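Local coordinates for SusD-like carbohydrate binding protein (Bacteroides vulgatus, PDB 3LEW) that probably binds carbohydrate at the outer membrane of the bacterium, as a member of the SusD family of nutrient-binding proteins, at residues M305-T310 and R325-R330; N234-E239 and N251-W256; P428-Y433 and T442-T447. All blocks are in the same frame, centred on the assembly; numbering follows the deposited sequence.

Interaction 1 of 3, residues M305-T310 and R325-R330; sequences MLFWAT and RNSKFR
Arg325 has the most surface buried in this contact, and two of its nitrogens go to one backbone oxygen across it. With Arg325 CG beside the backbone N, that carbon rests against the methyl of Ala309, 3.7 Å from Ala309 CB; the chain then bends at chi2 (-59°) and runs on extended. The guanidinium takes Ala309 O side-on, Arg325 NE at 3.0 Å and Arg325 NH2 at 2.9 Å. That oxygen lies in the guanidinium plane, while both nitrogens stand above the plane of the carbonyl. NH2 also forms a salt bridge to Asp311, just past the segment, so its charge is probably balanced there, and with the two bonds to Ala309 O the group is held in its rotation. An alanine here would remove both donors to Ala309 O and the salt bridge to Asp311, and would probably loosen the chain where it leaves the strand. The backbones of 306-309 and 325-326 pair as two strands of an antiparallel beta hairpin. Phe307 and Arg325 form its hydrogen-bonded pair: Arg325 N gives a nearly straight bond (170°) to Phe307 O, and Phe307 N returns one to Arg325 O. Beyond this pair Ser327 N reaches Met305 O at 2.9 Å, in the carbonyl plane, although Ser327 has already left the strand. Met305, a selenomethionine, lies over this exit. Met305 CB sits 3.3 Å from Ser327 OG, and a bend at chi3 (51°) swings Met305 CE to 3.6 Å from Lys328 CA. Lys328 itself extends away to Trp403 O and Glu405. The Phe307 ring meets Ser327 CB edge-on through CE2, with Arg325 O over one face. In the non-hydrogen-bonded pair, Leu306 CD2 lies 3.4 Å from Asn326 CG, and Asn326 OD1 closes an Asx turn by accepting from Lys328 N.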
loop_
_atom_site.group_PDB
_atom_site.type_symbol
_atom_site.label_atom_id
_atom_site.label_comp_id
_atom_site.label_asym_id
_atom_site.label_seq_id
_atom_site.Cartn_x
_atom_site.Cartn_y
_atom_site.Cartn_z
HETATM N N MSE A 305 11.733 16.104 -8.255
HETATM C CA MSE A 305 10.750 16.213 -7.162
HETATM C C MSE A 305 11.376 15.952 -5.768
HETATM O O MSE A 305 10.703 16.086 -4.731
HETATM C CB MSE A 305 9.581 15.261 -7.426
HETATM C CG MSE A 305 8.868 15.682 -8.699
HETATM SE SE MSE A 305 7.752 14.294 -9.425
HETATM C CE MSE A 305 6.848 13.905 -7.907
ATOM N N LEU A 306 12.646 15.578 -5.774
ATOM C CA LEU A 306 13.406 15.247 -4.564
ATOM C C LEU A 306 14.432 16.375 -4.329
ATOM O O LEU A 306 15.315 16.613 -5.137
ATOM C CB LEU A 306 14.117 13.912 -4.714
ATOM C CG LEU A 306 13.209 12.752 -5.105
ATOM C CD1 LEU A 306 14.067 11.499 -5.439
ATOM C CD2 LEU A 306 12.177 12.468 -4.014
ATOM N N PHE A 307 14.282 17.094 -3.226
ATOM C CA PHE A 307 15.144 18.230 -2.965
ATOM C C PHE A 307 15.215 18.544 -1.483
ATOM O O PHE A 307 14.291 18.269 -0.747
ATOM C CB PHE A 307 14.640 19.480 -3.712
ATOM C CG PHE A 307 13.184 19.781 -3.473
ATOM C CD1 PHE A 307 12.796 20.581 -2.392
ATOM C CD2 PHE A 307 12.212 19.247 -4.284
ATOM C CE1 PHE A 307 11.484 20.860 -2.154
ATOM C CE2 PHE A 307 10.863 19.505 -4.043
ATOM C CZ PHE A 307 10.512 20.315 -2.958
ATOM N N TRP A 308 16.340 19.134 -1.074
ATOM C CA TRP A 308 16.504 19.623 0.303
ATOM C C TRP A 308 15.585 20.790 0.567
ATOM O O TRP A 308 15.450 21.695 -0.267
ATOM C CB TRP A 308 17.937 20.110 0.526
ATOM C CG TRP A 308 19.006 19.088 0.362
ATOM C CD1 TRP A 308 19.983 19.083 -0.594
ATOM C CD2 TRP A 308 19.247 17.929 1.190
ATOM N NE1 TRP A 308 20.797 17.990 -0.427
ATOM C CE2 TRP A 308 20.367 17.259 0.652
ATOM C CE3 TRP A 308 18.617 17.392 2.311
ATOM C CZ2 TRP A 308 20.883 16.104 1.212
ATOM C CZ3 TRP A 308 19.122 16.241 2.873
ATOM C CH2 TRP A 308 20.246 15.598 2.311
ATOM N N ALA A 309 15.004 20.828 1.748
ATOM C CA ALA A 309 14.270 21.996 2.187
ATOM C C ALA A 309 14.172 21.982 3.692
ATOM O O ALA A 309 14.182 20.910 4.343
ATOM C CB ALA A 309 12.813 22.047 1.544
ATOM N N THR A 310 13.987 23.159 4.248
ATOM C CA THR A 310 13.659 23.297 5.650
ATOM C C THR A 310 12.168 22.935 5.861
ATOM O O THR A 310 11.369 22.877 4.898
ATOM C CB THR A 310 13.957 24.735 6.137
ATOM O OG1 THR A 310 13.381 25.676 5.223
ATOM C CG2 THR A 310 15.470 24.987 6.208
ATOM N N ARG A 325 13.000 16.286 0.819
ATOM C CA ARG A 325 11.570 16.262 0.627
ATOM C C ARG A 325 11.223 15.680 -0.708
ATOM O O ARG A 325 12.011 15.715 -1.644
ATOM C CB ARG A 325 10.999 17.691 0.667
ATOM C CG ARG A 325 11.499 18.578 1.750
ATOM C CD ARG A 325 11.232 18.031 3.143
ATOM N NE ARG A 325 11.927 18.881 4.107
ATOM C CZ ARG A 325 11.660 18.925 5.417
ATOM N NH1 ARG A 325 10.748 18.137 5.969
ATOM N NH2 ARG A 325 12.377 19.689 6.192
ATOM N N ASN A 326 10.011 15.109 -0.788
ATOM C CA ASN A 326 9.408 14.719 -2.040
ATOM C C ASN A 326 8.161 15.598 -2.266
ATOM O O ASN A 326 7.265 15.597 -1.439
ATOM C CB ASN A 326 9.013 13.223 -1.999
ATOM C CG ASN A 326 8.825 12.623 -3.374
ATOM O OD1 ASN A 326 8.581 13.351 -4.390
ATOM N ND2 ASN A 326 8.939 11.285 -3.442
ATOM N N SER A 327 8.135 16.370 -3.358
ATOM C CA SER A 327 6.931 17.127 -3.714
ATOM C C SER A 327 5.771 16.206 -4.176
ATOM O O SER A 327 4.658 16.692 -4.470
ATOM C CB SER A 327 7.265 18.175 -4.766
ATOM O OG SER A 327 7.678 17.553 -5.968
ATOM N N LYS A 328 5.990 14.894 -4.208
ATOM C CA LYS A 328 5.000 13.951 -4.788
ATOM C C LYS A 328 3.583 14.126 -4.230
ATOM O O LYS A 328 2.626 14.291 -5.002
ATOM C CB LYS A 328 5.474 12.505 -4.580
ATOM C CG LYS A 328 4.638 11.443 -5.248
ATOM C CD LYS A 328 5.303 10.085 -5.157
ATOM C CE LYS A 328 4.439 9.019 -5.756
ATOM N NZ LYS A 328 5.054 7.659 -5.757
ATOM N N PHE A 329 3.458 14.082 -2.901
ATOM C CA PHE A 329 2.161 14.166 -2.226
ATOM C C PHE A 329 1.996 15.565 -1.627
ATOM O O PHE A 329 2.851 16.022 -0.838
ATOM C CB PHE A 329 2.049 13.171 -1.099
ATOM C CG PHE A 329 2.083 11.760 -1.536
ATOM C CD1 PHE A 329 0.933 11.135 -1.924
ATOM C CD2 PHE A 329 3.279 11.051 -1.524
ATOM C CE1 PHE A 329 0.939 9.798 -2.334
ATOM C CE2 PHE A 329 3.311 9.725 -1.897
ATOM C CZ PHE A 329 2.109 9.098 -2.311
ATOM N N ARG A 330 0.947 16.264 -2.057
ATOM C CA ARG A 330 0.570 17.522 -1.451
ATOM C C ARG A 330 -0.910 17.619 -1.214
ATOM O O ARG A 330 -1.662 17.124 -1.983
ATOM C CB ARG A 330 1.007 18.696 -2.318
ATOM C CG ARG A 330 2.468 18.658 -2.670
ATOM C CD ARG A 330 2.932 19.885 -3.460
ATOM N NE ARG A 330 2.165 20.225 -4.660
ATOM C CZ ARG A 330 2.345 19.645 -5.855
ATOM N NH1 ARG A 330 3.248 18.666 -6.012
ATOM N NH2 ARG A 330 1.634 20.042 -6.887
#

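Interaction 2 of 3, residues N234-E239 and N251-W256; sequences NYLMTE and NKEWIW
Tyr235 opens the contact between a loop, which runs from helix 219-232 to the N-cap of helix 239-242 at Thr238, and a type I beta turn, Asn251 to Trp254, that leads into strand 254-258. Within the turn Asn251 OD1 accepts from Glu253 N, an Asx turn as well. With CG anti to the backbone N (chi1 -176°), the tyrosine lays one ring face against Lys252, whose CB sits 4.0 Å from the ring centroid in a CH-pi contact displaced toward the rim. Glu253 CB meets the same ring at its edge. Lys252 bends at chi3 (-70°), bringing CE and NZ alongside the phenol, and one water accepts from Lys252 NZ and donates to Tyr235 OH. The phenol oxygen has a further partner in Glu241. Tyr235 O, by contrast, is buried with no polar partner in the model; the nearest atom across is Glu253 CG at 3.3 Å. Leu236 turns its CB away but brings CD2 within 3.9 Å of Glu253 OE1. Met237, a selenomethionine, makes the one direct hydrogen bond between the two segments: its N points almost straight (175°) at Glu253 OE1, 2.7 Å away, on the anti lone pair. Salt bridges from Arg376 to the same oxygen and from Arg345 to the other, which also accepts from Ala347 N, probably keep the buried carboxylate ionised. The Met237 side chain starts in the crowded position between N and the carbonyl carbon, crosses Glu253 at about a right angle, passes SE 3.4 Å from Asn251 ND2 and ends with Met237 CE 3.5 Å from Glu253 OE1.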
loop_
_atom_site.group_PDB
_atom_site.type_symbol
_atom_site.label_atom_id
_atom_site.label_comp_id
_atom_site.label_asym_id
_atom_site.label_seq_id
_atom_site.Cartn_x
_atom_site.Cartn_y
_atom_site.Cartn_z
ATOM N N ASN A 234 -3.939 1.246 -20.651
ATOM C CA ASN A 234 -2.466 1.278 -20.552
ATOM C C ASN A 234 -1.929 2.691 -20.350
ATOM O O ASN A 234 -0.732 2.965 -20.529
ATOM C CB ASN A 234 -1.854 0.543 -21.765
ATOM C CG ASN A 234 -1.906 1.342 -23.050
ATOM O OD1 ASN A 234 -1.187 1.023 -24.009
ATOM N ND2 ASN A 234 -2.742 2.356 -23.103
ATOM N N TYR A 235 -2.812 3.572 -19.882
ATOM C CA TYR A 235 -2.498 4.983 -19.701
ATOM C C TYR A 235 -1.415 5.198 -18.643
ATOM O O TYR A 235 -1.454 4.617 -17.558
ATOM C CB TYR A 235 -3.719 5.766 -19.259
ATOM C CG TYR A 235 -3.472 7.242 -19.149
ATOM C CD1 TYR A 235 -3.484 8.034 -20.271
ATOM C CD2 TYR A 235 -3.229 7.864 -17.918
ATOM C CE1 TYR A 235 -3.260 9.406 -20.197
ATOM C CE2 TYR A 235 -3.011 9.268 -17.836
ATOM C CZ TYR A 235 -3.047 10.027 -18.978
ATOM O OH TYR A 235 -2.825 11.406 -18.990
ATOM N N LEU A 236 -0.432 6.014 -18.988
ATOM C CA LEU A 236 0.540 6.474 -18.022
ATOM C C LEU A 236 0.493 8.000 -18.010
ATOM O O LEU A 236 0.490 8.630 -19.080
ATOM C CB LEU A 236 1.954 5.983 -18.368
ATOM C CG LEU A 236 2.245 4.480 -18.149
ATOM C CD1 LEU A 236 3.637 4.058 -18.637
ATOM C CD2 LEU A 236 2.076 4.085 -16.651
HETATM N N MSE A 237 0.458 8.584 -16.814
HETATM C CA MSE A 237 0.204 10.022 -16.672
HETATM C C MSE A 237 1.377 10.851 -17.172
HETATM O O MSE A 237 2.512 10.368 -17.298
HETATM C CB MSE A 237 -0.166 10.371 -15.222
HETATM C CG MSE A 237 0.971 10.282 -14.211
HETATM SE SE MSE A 237 0.446 10.869 -12.468
HETATM C CE MSE A 237 -0.031 9.119 -11.866
ATOM N N THR A 238 1.068 12.094 -17.513
ATOM C CA THR A 238 2.070 13.028 -17.983
ATOM C C THR A 238 2.899 13.591 -16.826
ATOM O O THR A 238 2.562 13.445 -15.619
ATOM C CB THR A 238 1.411 14.236 -18.687
ATOM O OG1 THR A 238 0.648 14.972 -17.725
ATOM C CG2 THR A 238 0.529 13.787 -19.848
ATOM N N GLU A 239 3.972 14.280 -17.191
ATOM C CA GLU A 239 4.794 14.948 -16.195
ATOM C C GLU A 239 3.978 15.946 -15.353
ATOM O O GLU A 239 4.113 15.987 -14.138
ATOM C CB GLU A 239 5.986 15.636 -16.870
ATOM C CG GLU A 239 6.896 16.459 -15.934
ATOM C CD GLU A 239 8.164 17.000 -16.606
ATOM O OE1 GLU A 239 8.430 16.706 -17.803
ATOM O OE2 GLU A 239 8.916 17.710 -15.908
ATOM N N ASN A 251 -7.403 11.763 -11.690
ATOM C CA ASN A 251 -6.256 11.401 -12.529
ATOM C C ASN A 251 -6.536 10.112 -13.314
ATOM O O ASN A 251 -6.958 9.085 -12.730
ATOM C CB ASN A 251 -5.057 11.304 -11.583
ATOM C CG ASN A 251 -3.772 10.998 -12.264
ATOM O OD1 ASN A 251 -3.665 10.023 -12.997
ATOM N ND2 ASN A 251 -2.761 11.851 -12.030
ATOM N N LYS A 252 -6.295 10.131 -14.635
ATOM C CA LYS A 252 -6.617 8.968 -15.488
ATOM C C LYS A 252 -5.751 7.731 -15.239
ATOM O O LYS A 252 -6.085 6.642 -15.703
ATOM C CB LYS A 252 -6.575 9.328 -16.973
ATOM C CG LYS A 252 -7.792 10.162 -17.430
ATOM C CD LYS A 252 -7.622 10.718 -18.880
ATOM C CE LYS A 252 -6.556 11.806 -18.946
ATOM N NZ LYS A 252 -6.261 12.210 -20.360
ATOM N N GLU A 253 -4.634 7.889 -14.551
ATOM C CA GLU A 253 -3.814 6.726 -14.239
ATOM C C GLU A 253 -4.273 6.024 -12.964
ATOM O O GLU A 253 -3.858 4.897 -12.663
ATOM C CB GLU A 253 -2.334 7.142 -14.139
ATOM C CG GLU A 253 -1.423 5.984 -14.503
ATOM C CD GLU A 253 0.010 6.136 -14.056
ATOM O OE1 GLU A 253 0.725 7.053 -14.557
ATOM O OE2 GLU A 253 0.443 5.336 -13.198
ATOM N N TRP A 254 -5.070 6.698 -12.147
ATOM C CA TRP A 254 -5.595 6.073 -10.931
ATOM C C TRP A 254 -6.719 5.129 -11.320
ATOM O O TRP A 254 -7.763 5.552 -11.796
ATOM C CB TRP A 254 -6.116 7.081 -9.922
ATOM C CG TRP A 254 -5.136 7.989 -9.281
ATOM C CD1 TRP A 254 -3.968 8.503 -9.823
ATOM C CD2 TRP A 254 -5.270 8.589 -7.983
ATOM N NE1 TRP A 254 -3.371 9.375 -8.924
ATOM C CE2 TRP A 254 -4.153 9.457 -7.800
ATOM C CE3 TRP A 254 -6.230 8.487 -6.964
ATOM C CZ2 TRP A 254 -3.991 10.215 -6.653
ATOM C CZ3 TRP A 254 -6.087 9.272 -5.824
ATOM C CH2 TRP A 254 -4.949 10.117 -5.675
ATOM N N ILE A 255 -6.502 3.850 -11.064
ATOM C CA ILE A 255 -7.517 2.820 -11.239
ATOM C C ILE A 255 -8.468 2.790 -10.052
ATOM O O ILE A 255 -9.667 2.612 -10.226
ATOM C CB ILE A 255 -6.840 1.453 -11.389
ATOM C CG1 ILE A 255 -5.995 1.448 -12.677
ATOM C CG2 ILE A 255 -7.874 0.342 -11.437
ATOM C CD1 ILE A 255 -5.115 0.199 -12.819
ATOM N N TRP A 256 -7.934 3.042 -8.859
ATOM C CA TRP A 256 -8.689 2.895 -7.642
ATOM C C TRP A 256 -8.190 3.887 -6.632
ATOM O O TRP A 256 -6.969 4.013 -6.417
ATOM C CB TRP A 256 -8.486 1.468 -7.100
ATOM C CG TRP A 256 -9.524 0.918 -6.172
ATOM C CD1 TRP A 256 -10.861 1.223 -6.126
ATOM C CD2 TRP A 256 -9.350 -0.188 -5.280
ATOM N NE1 TRP A 256 -11.512 0.412 -5.230
ATOM C CE2 TRP A 256 -10.601 -0.435 -4.666
ATOM C CE3 TRP A 256 -8.247 -0.955 -4.889
ATOM C CZ2 TRP A 256 -10.779 -1.437 -3.697
ATOM C CZ3 TRP A 256 -8.437 -1.914 -3.929
ATOM C CH2 TRP A 256 -9.684 -2.141 -3.343
HETATM O O HOH W 1 -3.823 13.819 -20.122
#

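Interaction 3 of 3, residues P428-Y433 and T442-T447; sequences PIDYIY and TLKKKT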
loop_
_atom_site.group_PDB
_atom_site.type_symbol
_atom_site.label_atom_id
_atom_site.label_comp_id
_atom_site.label_asym_id
_atom_site.label_seq_id
_atom_site.Cartn_x
_atom_site.Cartn_y
_atom_site.Cartn_z
ATOM N N PRO A 428 27.698 20.913 6.977
ATOM C CA PRO A 428 26.604 21.578 6.275
ATOM C C PRO A 428 26.833 21.758 4.779
ATOM O O PRO A 428 27.936 21.567 4.296
ATOM C CB PRO A 428 26.554 22.950 6.957
ATOM C CG PRO A 428 27.986 23.216 7.308
ATOM C CD PRO A 428 28.495 21.877 7.766
ATOM N N ILE A 429 25.776 22.139 4.083
ATOM C CA ILE A 429 25.790 22.420 2.664
ATOM C C ILE A 429 25.224 23.820 2.465
ATOM O O ILE A 429 24.636 24.384 3.387
ATOM C CB ILE A 429 24.882 21.439 1.886
ATOM C CG1 ILE A 429 23.410 21.662 2.274
ATOM C CG2 ILE A 429 25.331 19.998 2.160
ATOM C CD1 ILE A 429 22.409 20.980 1.384
ATOM N N ASP A 430 25.348 24.346 1.248
ATOM C CA ASP A 430 24.673 25.570 0.889
ATOM C C ASP A 430 23.274 25.326 0.392
ATOM O O ASP A 430 23.086 24.750 -0.674
ATOM C CB ASP A 430 25.462 26.315 -0.181
ATOM C CG ASP A 430 26.714 26.916 0.371
ATOM O OD1 ASP A 430 26.596 27.888 1.168
ATOM O OD2 ASP A 430 27.804 26.402 0.029
ATOM N N TYR A 431 22.296 25.808 1.151
ATOM C CA TYR A 431 20.878 25.609 0.840
ATOM C C TYR A 431 20.371 26.838 0.064
ATOM O O TYR A 431 20.502 27.969 0.553
ATOM C CB TYR A 431 20.092 25.384 2.152
ATOM C CG TYR A 431 18.578 25.415 2.060
ATOM C CD1 TYR A 431 17.887 24.596 1.178
ATOM C CD2 TYR A 431 17.838 26.224 2.896
ATOM C CE1 TYR A 431 16.499 24.634 1.091
ATOM C CE2 TYR A 431 16.446 26.235 2.846
ATOM C CZ TYR A 431 15.775 25.437 1.933
ATOM O OH TYR A 431 14.379 25.466 1.907
ATOM N N ILE A 432 19.835 26.616 -1.143
ATOM C CA ILE A 432 19.251 27.677 -1.966
ATOM C C ILE A 432 17.734 27.578 -1.953
ATOM O O ILE A 432 17.183 26.497 -2.198
ATOM C CB ILE A 432 19.741 27.588 -3.443
ATOM C CG1 ILE A 432 21.235 27.899 -3.543
ATOM C CG2 ILE A 432 18.965 28.567 -4.335
ATOM C CD1 ILE A 432 22.142 26.889 -2.869
ATOM N N TYR A 433 17.059 28.693 -1.668
ATOM C CA TYR A 433 15.585 28.740 -1.588
ATOM C C TYR A 433 15.030 30.100 -2.035
ATOM O O TYR A 433 15.793 31.033 -2.266
ATOM C CB TYR A 433 15.131 28.474 -0.149
ATOM C CG TYR A 433 15.531 29.569 0.820
ATOM C CD1 TYR A 433 16.846 29.683 1.265
ATOM C CD2 TYR A 433 14.596 30.506 1.275
ATOM C CE1 TYR A 433 17.229 30.703 2.154
ATOM C CE2 TYR A 433 14.966 31.525 2.165
ATOM C CZ TYR A 433 16.284 31.610 2.595
ATOM O OH TYR A 433 16.664 32.612 3.459
ATOM N N THR A 442 20.703 32.271 -0.050
ATOM C CA THR A 442 21.476 31.079 0.351
ATOM C C THR A 442 21.928 31.135 1.812
ATOM O O THR A 442 22.356 32.189 2.284
ATOM C CB THR A 442 22.748 30.893 -0.508
ATOM O OG1 THR A 442 22.377 30.723 -1.881
ATOM C CG2 THR A 442 23.579 29.671 -0.046
ATOM N N LEU A 443 21.861 29.974 2.484
ATOM C CA LEU A 443 22.278 29.774 3.880
ATOM C C LEU A 443 22.958 28.397 4.056
ATOM O O LEU A 443 22.626 27.438 3.341
ATOM C CB LEU A 443 21.042 29.794 4.781
ATOM C CG LEU A 443 20.506 31.045 5.480
ATOM C CD1 LEU A 443 20.794 32.352 4.752
ATOM C CD2 LEU A 443 19.012 30.861 5.714
ATOM N N LYS A 444 23.856 28.283 5.035
ATOM C CA LYS A 444 24.435 26.991 5.410
ATOM C C LYS A 444 23.449 26.210 6.302
ATOM O O LYS A 444 22.940 26.748 7.283
ATOM C CB LYS A 444 25.756 27.153 6.180
ATOM C CG LYS A 444 26.979 27.693 5.350
ATOM C CD LYS A 444 27.660 26.596 4.494
ATOM C CE LYS A 444 28.794 27.135 3.604
ATOM N NZ LYS A 444 28.971 26.311 2.355
ATOM N N LYS A 445 23.187 24.952 5.942
ATOM C CA LYS A 445 22.334 24.054 6.737
ATOM C C LYS A 445 22.922 22.647 6.842
ATOM O O LYS A 445 23.528 22.145 5.908
ATOM C CB LYS A 445 20.939 23.932 6.102
ATOM C CG LYS A 445 20.198 25.219 5.930
ATOM C CD LYS A 445 19.887 25.853 7.253
ATOM C CE LYS A 445 18.961 27.022 7.071
ATOM N NZ LYS A 445 18.931 27.862 8.280
ATOM N N LYS A 446 22.680 21.982 7.961
ATOM C CA LYS A 446 23.013 20.574 8.124
ATOM C C LYS A 446 22.014 19.675 7.409
ATOM O O LYS A 446 20.846 19.987 7.378
ATOM C CB LYS A 446 23.035 20.180 9.586
ATOM C CG LYS A 446 24.260 20.749 10.300
ATOM C CD LYS A 446 24.751 19.777 11.329
ATOM C CE LYS A 446 24.335 20.187 12.685
ATOM N NZ LYS A 446 25.362 21.114 13.270
ATOM N N THR A 447 22.497 18.570 6.857
ATOM C CA THR A 447 21.666 17.654 6.065
ATOM C C THR A 447 21.305 16.427 6.907
ATOM O O THR A 447 22.162 15.807 7.516
ATOM C CB THR A 447 22.436 17.172 4.818
ATOM O OG1 THR A 447 23.798 16.876 5.191
ATOM C CG2 THR A 447 22.435 18.267 3.710
#
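Thr442 comes alongside Ile432, the two side chains pointing the same way from a non-hydrogen-bonded pair. Its OG1 lies 3.5 Å from Ile432 CG1, and its CG2, anti to the backbone N, touches Tyr431 O and Asp430 OD1. Leu443 comes next, on the other face and opposite Tyr431. Its N donates to Tyr431 O in the plane of that carbonyl, and its own O takes Tyr431 N at 2.7 Å, nearly along the C=O axis. The leucine side chain does not reach the Tyr431 ring. Leu443 CD2 instead lies 3.7 Å from Tyr433 OH, the two side chains crossing obliquely. These strands, 429-434 and 440-448, form an antiparallel beta hairpin whose first strand is at the edge of a mixed four-stranded sheet. Over the segments their directions are 132° apart, well short of straight antiparallel. Lys444 is on the face with Thr442, exposed, and bends at chi2 (-80°) so that NZ comes back over Asp430. The salt bridge is short, 2.6 Å from Lys444 NZ to Asp430 OD2, with the amine standing above the carboxylate plane. Lys445 returns to the Tyr431 face and exchanges two backbone bonds with Ile429, the one from Lys445 N lying nearly along the C=O axis of Ile429. Its side chain also bends at chi2, setting CG 3.8 Å from Tyr431 CB before the amine leads away to Val316 O and Ala319 O. Lys446 turns its side chain away, while its CA is 4.2 Å from that of Pro428, which follows a cis peptide bond. At Thr447 the hydroxyl turns to Pro425 O, and the methyl CG2 packs at about a right angle on Ile429, 3.6 Å from CD1.

In the fold
Along the chain the three contacts follow one another, interaction 2 closing before interaction 1 opens and interaction 1 before interaction 3. Interactions 1 and 3 are two hairpins of one mixed sheet, their centres about 15 Å apart. The inner strands 321-326 and 440-448 run parallel side by side, leaving 306-309 and 429-434 outermost. The hairpins also touch directly, Tyr431 packing on Trp308, Ala309 and Thr310, and Trp308 on Thr447. Interaction 2 touches neither, its nearest atoms about 6 Å from interaction 1 and about 18 Å from interaction 3. It leads into strand 254-258, which pairs with 341-345, so the two hairpins build one small sheet separate from this second one.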